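Local coordinates for ribokinase (Arabidopsis thaliana, PDB 6ILS), which phosphorylates D-ribose at O-5 using ATP and magnesium, giving the D-ribose 5-phosphate used in nucleotide and amino-acid synthesis and the pentose phosphate pathway, at residues Glu131-Ala136 with Lys155-Ala160; Thr191-Ser194 with Pro200-Thr203. All coordinates share one frame; numbering follows the deposited sequence.

Interaction 1 of 2, residues Glu131-Ala136 with Lys155-Ala160; sequences EIVRNA and KAVKKA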
ATOM      1  N   GLU B 131       4.320  -7.066 -31.493  1.00 33.50           N
ATOM      2  CA  GLU B 131       3.425  -6.759 -32.604  1.00 39.17           C
ATOM      3  C   GLU B 131       2.736  -5.410 -32.402  1.00 32.30           C
ATOM      4  O   GLU B 131       2.502  -4.677 -33.364  1.00 31.71           O
ATOM      5  CB  GLU B 131       2.370  -7.851 -32.783  1.00 40.89           C
ATOM      6  CG  GLU B 131       1.413  -7.976 -31.602  1.00 46.79           C
ATOM      7  CD  GLU B 131       0.082  -8.587 -31.986  1.00 53.21           C
ATOM      8  OE1 GLU B 131      -0.147  -8.805 -33.200  1.00 55.94           O
ATOM      9  OE2 GLU B 131      -0.735  -8.845 -31.073  1.00 52.11           O
ATOM     10  N   ILE B 132       2.419  -5.078 -31.153  1.00 32.80           N
ATOM     11  CA  ILE B 132       1.680  -3.853 -30.898  1.00 28.78           C
ATOM     12  C   ILE B 132       2.580  -2.644 -31.123  1.00 26.49           C
ATOM     13  O   ILE B 132       2.116  -1.639 -31.657  1.00 26.30           O
ATOM     14  CB  ILE B 132       1.058  -3.816 -29.469  1.00 27.25           C
ATOM     15  CG1 ILE B 132       0.169  -2.577 -29.301  1.00 24.34           C
ATOM     16  CG2 ILE B 132       2.115  -3.902 -28.387  1.00 28.94           C
ATOM     17  CD1 ILE B 132      -0.866  -2.403 -30.393  1.00 26.12           C
ATOM     18  N   VAL B 133       3.862  -2.750 -30.768  1.00 26.17           N
ATOM     19  CA  VAL B 133       4.771  -1.629 -30.969  1.00 27.01           C
ATOM     20  C   VAL B 133       5.059  -1.468 -32.456  1.00 29.57           C
ATOM     21  O   VAL B 133       5.226  -0.352 -32.947  1.00 24.08           O
ATOM     22  CB  VAL B 133       6.093  -1.776 -30.158  1.00 28.25           C
ATOM     23  CG1 VAL B 133       5.783  -2.085 -28.694  1.00 26.59           C
ATOM     24  CG2 VAL B 133       7.014  -2.827 -30.735  1.00 35.06           C
ATOM     25  N   ARG B 134       5.058  -2.578 -33.187  1.00 29.15           N
ATOM     26  CA  ARG B 134       5.252  -2.514 -34.627  1.00 29.61           C
ATOM     27  C   ARG B 134       4.058  -1.886 -35.349  1.00 31.81           C
ATOM     28  O   ARG B 134       4.186  -1.418 -36.482  1.00 29.57           O
ATOM     29  CB  ARG B 134       5.542  -3.916 -35.183  1.00 33.10           C
ATOM     30  CG  ARG B 134       6.922  -4.417 -34.788  1.00 37.28           C
ATOM     31  CD  ARG B 134       7.286  -5.685 -35.521  1.00 45.60           C
ATOM     32  NE  ARG B 134       8.585  -6.197 -35.101  1.00 49.61           N
ATOM     33  CZ  ARG B 134       8.758  -7.269 -34.331  1.00 53.81           C
ATOM     34  NH1 ARG B 134       9.986  -7.659 -34.011  1.00 51.77           N
ATOM     35  NH2 ARG B 134       7.707  -7.960 -33.898  1.00 52.53           N
ATOM     36  N   ASN B 135       2.898  -1.871 -34.701  1.00 27.89           N
ATOM     37  CA  ASN B 135       1.719  -1.224 -35.285  1.00 27.58           C
ATOM     38  C   ASN B 135       1.473   0.187 -34.752  1.00 25.94           C
ATOM     39  O   ASN B 135       0.480   0.817 -35.108  1.00 27.14           O
ATOM     40  CB  ASN B 135       0.461  -2.065 -35.047  1.00 34.22           C
ATOM     41  CG  ASN B 135       0.464  -3.358 -35.833  1.00 39.37           C
ATOM     42  OD1 ASN B 135       1.245  -3.529 -36.768  1.00 43.22           O
ATOM     43  ND2 ASN B 135      -0.426  -4.275 -35.465  1.00 42.60           N
ATOM     44  N   ALA B 136       2.362   0.683 -33.898  1.00 26.22           N
ATOM     45  CA  ALA B 136       2.117   1.966 -33.237  1.00 23.20           C
ATOM     46  C   ALA B 136       2.220   3.152 -34.203  1.00 28.19           C
ATOM     47  O   ALA B 136       2.882   3.067 -35.238  1.00 28.13           O
ATOM     48  CB  ALA B 136       3.088   2.154 -32.088  1.00 21.17           C
ATOM     49  N   LYS B 155      14.398  -0.675 -30.589  1.00 31.10           N
ATOM     50  CA  LYS B 155      14.986  -1.272 -31.795  1.00 29.39           C
ATOM     51  C   LYS B 155      13.917  -1.851 -32.708  1.00 31.93           C
ATOM     52  O   LYS B 155      14.022  -1.765 -33.932  1.00 35.44           O
ATOM     53  CB  LYS B 155      16.008  -2.349 -31.420  1.00 29.23           C
ATOM     54  CG  LYS B 155      17.306  -1.756 -30.923  1.00 32.75           C
ATOM     55  CD  LYS B 155      18.365  -2.806 -30.650  1.00 39.80           C
ATOM     56  CE  LYS B 155      19.619  -2.133 -30.119  1.00 43.17           C
ATOM     57  NZ  LYS B 155      20.772  -3.072 -29.983  1.00 48.60           N
ATOM     58  N   ALA B 156      12.865  -2.406 -32.116  1.00 30.80           N
ATOM     59  CA  ALA B 156      11.765  -2.970 -32.896  1.00 31.81           C
ATOM     60  C   ALA B 156      10.984  -1.884 -33.630  1.00 36.05           C
ATOM     61  O   ALA B 156      10.292  -2.160 -34.610  1.00 35.65           O
ATOM     62  CB  ALA B 156      10.826  -3.775 -32.001  1.00 33.08           C
ATOM     63  N   VAL B 157      11.071  -0.649 -33.147  1.00 26.91           N
ATOM     64  CA  VAL B 157      10.329   0.419 -33.789  1.00 30.77           C
ATOM     65  C   VAL B 157      11.163   1.091 -34.857  1.00 39.57           C
ATOM     66  O   VAL B 157      10.697   1.275 -35.970  1.00 44.03           O
ATOM     67  CB  VAL B 157       9.873   1.491 -32.809  1.00 31.51           C
ATOM     68  CG1 VAL B 157       9.075   2.502 -33.559  1.00 38.54           C
ATOM     69  CG2 VAL B 157       9.026   0.879 -31.705  1.00 29.36           C
ATOM     70  N   LYS B 158      12.386   1.473 -34.491  1.00 39.85           N
ATOM     71  CA  LYS B 158      13.339   2.065 -35.427  1.00 49.42           C
ATOM     72  C   LYS B 158      13.309   1.294 -36.747  1.00 51.89           C
ATOM     73  O   LYS B 158      13.179   1.887 -37.821  1.00 52.59           O
ATOM     74  CB  LYS B 158      14.753   2.081 -34.828  1.00 45.85           C
ATOM     75  N   LYS B 159      13.357  -0.033 -36.648  1.00 47.95           N
ATOM     76  CA  LYS B 159      13.202  -0.913 -37.803  1.00 51.99           C
ATOM     77  C   LYS B 159      11.740  -1.058 -38.243  1.00 51.19           C
ATOM     78  O   LYS B 159      11.335  -2.121 -38.720  1.00 56.44           O
ATOM     79  CB  LYS B 159      13.790  -2.296 -37.501  1.00 48.91           C
ATOM     80  N   ALA B 160      10.955   0.007 -38.081  1.00 49.85           N
ATOM     81  CA  ALA B 160       9.568   0.034 -38.542  1.00 49.59           C
ATOM     82  C   ALA B 160       9.167   1.464 -38.898  1.00 46.02           C
ATOM     83  O   ALA B 160       8.104   1.702 -39.473  1.00 49.81           O
ATOM     84  CB  ALA B 160       8.629  -0.542 -37.476  1.00 49.12           C
TER
HETATM   85  O   HOH W   1      10.713  -4.518 -35.761  1.00 44.44           O
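V133 and A156 meet methyl to methyl, CG2 of V133 lying 4.1 Å from CB of A156, and both side chains leave their backbones in the direction of the partner helix. V133 turns CG2 into the position between its own backbone N and carbonyl carbon (chi1 -51°), the rotation that brings this branch to the alanine. V157 comes alongside instead: its CG2 stands 4.2 Å from V133 CB and equally close to the carbonyl oxygen of V133. R134 supplies the polar half of the interface. Its chain is extended from CG to NE and runs past A156 O, 4.1 Å from CG. One water bridges the two segments, accepting from R134 NE at 2.8 Å, in the plane of the guanidinium, and donating to A156 O at 2.7 Å. The charge of the arginine is met by D127 through NH1, so the water adds to a group already held by a salt bridge. With V133 also resting on V8 of strand 5-8, a short helical turn packs against the C-terminal end of helix 147-158 over the parallel part of the mixed sheet, where that helix forms the beta-alpha-beta crossover between strands 138-143 and 164-170 of the ribokinase fold.

Interaction 2 of 2, residues Thr191-Ser194 with Pro200-Thr203; sequences TELS and PTET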
ATOM      1  N   THR B 191      17.151  18.479 -14.053  1.00 30.66           N
ATOM      2  CA  THR B 191      18.005  17.655 -13.204  1.00 30.26           C
ATOM      3  C   THR B 191      18.448  16.376 -13.920  1.00 33.09           C
ATOM      4  O   THR B 191      19.607  15.970 -13.829  1.00 31.29           O
ATOM      5  CB  THR B 191      17.289  17.317 -11.909  1.00 32.84           C
ATOM      6  OG1 THR B 191      16.894  18.539 -11.273  1.00 37.93           O
ATOM      7  CG2 THR B 191      18.200  16.524 -10.972  1.00 36.96           C
ATOM      8  N   GLU B 192      17.533  15.754 -14.656  1.00 28.53           N
ATOM      9  CA  GLU B 192      17.860  14.555 -15.417  1.00 25.26           C
ATOM     10  C   GLU B 192      18.838  14.864 -16.533  1.00 27.51           C
ATOM     11  O   GLU B 192      19.719  14.059 -16.837  1.00 29.00           O
ATOM     12  CB  GLU B 192      16.590  13.918 -15.987  1.00 25.73           C
ATOM     13  CG  GLU B 192      15.702  13.368 -14.885  1.00 25.57           C
ATOM     14  CD  GLU B 192      14.252  13.172 -15.295  1.00 29.08           C
ATOM     15  OE1 GLU B 192      13.874  13.518 -16.440  1.00 23.38           O
ATOM     16  OE2 GLU B 192      13.496  12.660 -14.445  1.00 31.65           O
ATOM     17  N   LEU B 193      18.693  16.036 -17.144  1.00 25.39           N
ATOM     18  CA  LEU B 193      19.583  16.424 -18.229  1.00 27.22           C
ATOM     19  C   LEU B 193      20.992  16.662 -17.696  1.00 25.02           C
ATOM     20  O   LEU B 193      21.968  16.299 -18.337  1.00 28.14           O
ATOM     21  CB  LEU B 193      19.069  17.681 -18.930  1.00 26.55           C
ATOM     22  CG  LEU B 193      19.937  18.277 -20.042  1.00 22.07           C
ATOM     23  CD1 LEU B 193      20.081  17.342 -21.228  1.00 22.63           C
ATOM     24  CD2 LEU B 193      19.325  19.623 -20.471  1.00 22.14           C
ATOM     25  N   SER B 194      21.076  17.278 -16.520  1.00 28.15           N
ATOM     26  CA  SER B 194      22.359  17.520 -15.861  1.00 31.29           C
ATOM     27  C   SER B 194      23.021  16.225 -15.400  1.00 35.85           C
ATOM     28  O   SER B 194      24.224  16.039 -15.580  1.00 35.39           O
ATOM     29  CB  SER B 194      22.175  18.450 -14.663  1.00 32.60           C
ATOM     30  OG  SER B 194      23.382  18.573 -13.931  1.00 38.17           O
ATOM     31  N   PRO B 200      26.108  21.415 -15.992  1.00 37.11           N
ATOM     32  CA  PRO B 200      25.146  22.236 -15.250  1.00 39.45           C
ATOM     33  C   PRO B 200      23.970  22.641 -16.136  1.00 35.50           C
ATOM     34  O   PRO B 200      24.108  22.663 -17.355  1.00 33.90           O
ATOM     35  CB  PRO B 200      25.975  23.455 -14.833  1.00 39.44           C
ATOM     36  CG  PRO B 200      27.041  23.553 -15.887  1.00 39.67           C
ATOM     37  CD  PRO B 200      27.365  22.137 -16.270  1.00 35.71           C
ATOM     38  N   THR B 201      22.836  22.961 -15.527  1.00 35.05           N
ATOM     39  CA  THR B 201      21.634  23.293 -16.287  1.00 33.56           C
ATOM     40  C   THR B 201      20.907  24.440 -15.607  1.00 37.73           C
ATOM     41  O   THR B 201      19.676  24.494 -15.586  1.00 39.70           O
ATOM     42  CB  THR B 201      20.700  22.066 -16.431  1.00 35.21           C
ATOM     43  OG1 THR B 201      20.555  21.418 -15.161  1.00 33.26           O
ATOM     44  CG2 THR B 201      21.273  21.067 -17.420  1.00 28.42           C
ATOM     45  N   GLU B 202      21.685  25.363 -15.052  1.00 38.10           N
ATOM     46  CA  GLU B 202      21.120  26.473 -14.296  1.00 42.80           C
ATOM     47  C   GLU B 202      20.704  27.632 -15.206  1.00 42.66           C
ATOM     48  O   GLU B 202      19.939  28.499 -14.791  1.00 45.66           O
ATOM     49  CB  GLU B 202      22.117  26.957 -13.235  1.00 43.86           C
ATOM     50  N   THR B 203      21.208  27.645 -16.441  1.00 39.90           N
ATOM     51  CA  THR B 203      20.894  28.709 -17.403  1.00 38.38           C
ATOM     52  C   THR B 203      20.549  28.126 -18.761  1.00 36.23           C
ATOM     53  O   THR B 203      20.928  26.993 -19.058  1.00 31.20           O
ATOM     54  CB  THR B 203      22.067  29.682 -17.596  1.00 37.48           C
ATOM     55  OG1 THR B 203      23.158  28.998 -18.232  1.00 35.32           O
ATOM     56  CG2 THR B 203      22.522  30.252 -16.258  1.00 41.05           C
TER
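S194 and P200 mark the closest approach of the two backbones, with CA atoms 5.5 Å apart, where the loop after helix 190-197 folds back along the helix before helix 204-216 starts. The motif is a helix-loop-helix, and it makes up the connection between strands 185-187 and 221-225, parallel neighbours in the large sheet of the PfkB fold. T201 makes the largest share of the contact, its two branches doing different work. The methyl CG2 enters the angle between L193 and S194, 3.9 Å from L193 CD2 and 3.9 Å from the backbone N of S194, the side chains of L193 and T201 meeting at a slant. In L193, CG anti to the backbone N (chi1 176°) puts the isobutyl group beside the T201 methyl, and it also packs on I207, A210 and C214 of helix 204-216, so the loop methyl adds to an apolar patch shared by both helices. The hydroxyl branch of T201 meets the same helix at an earlier turn: with chi1 47°, T201 OG1 sits between the backbone N and the carbonyl carbon, hydrogen-bonds to the carbonyl oxygen of E190 and passes 3.4 Å from S194 CB. A valine in its place would remove that hydroxyl and probably leave E190 O without its bond to the loop, with the loop less firmly tied to the helix. L193 lies near the nucleotide site without touching it: its side chain is about 6 Å from those of N189 and L226, both predicted to bind ATP, and about 10 Å from the bound ATP itself. T203 is the N-cap of the next helix, its OG1 bonded to Q206 N. S194 and T201 do not bond to each other, their hydroxyl oxygens being 4.2 Å apart; S194 OG is hydrogen-bonded instead to M199 O, in the same loop.

The two interactions follow one another along the chain, interaction 1 closing before interaction 2 opens, and they do not touch: their centres lie 32 Å apart and their nearest atoms about 20 Å. What they share is the nine-stranded sheet. Strands 138-143, 164-170, 185-187 and 221-225 are consecutive in sequence and across the sheet; in interaction 1, 155-160 ends the helix joining the first two, while 131-136 leads into strand 138-143; interaction 2 lies wholly in the connection between the last two. The chain between successive parallel strands is helical in both places, but interaction 1 lies away from the substrate, nucleotide and metal sites, whereas interaction 2 brings the L193 side chain to about 10 Å from the bound ATP.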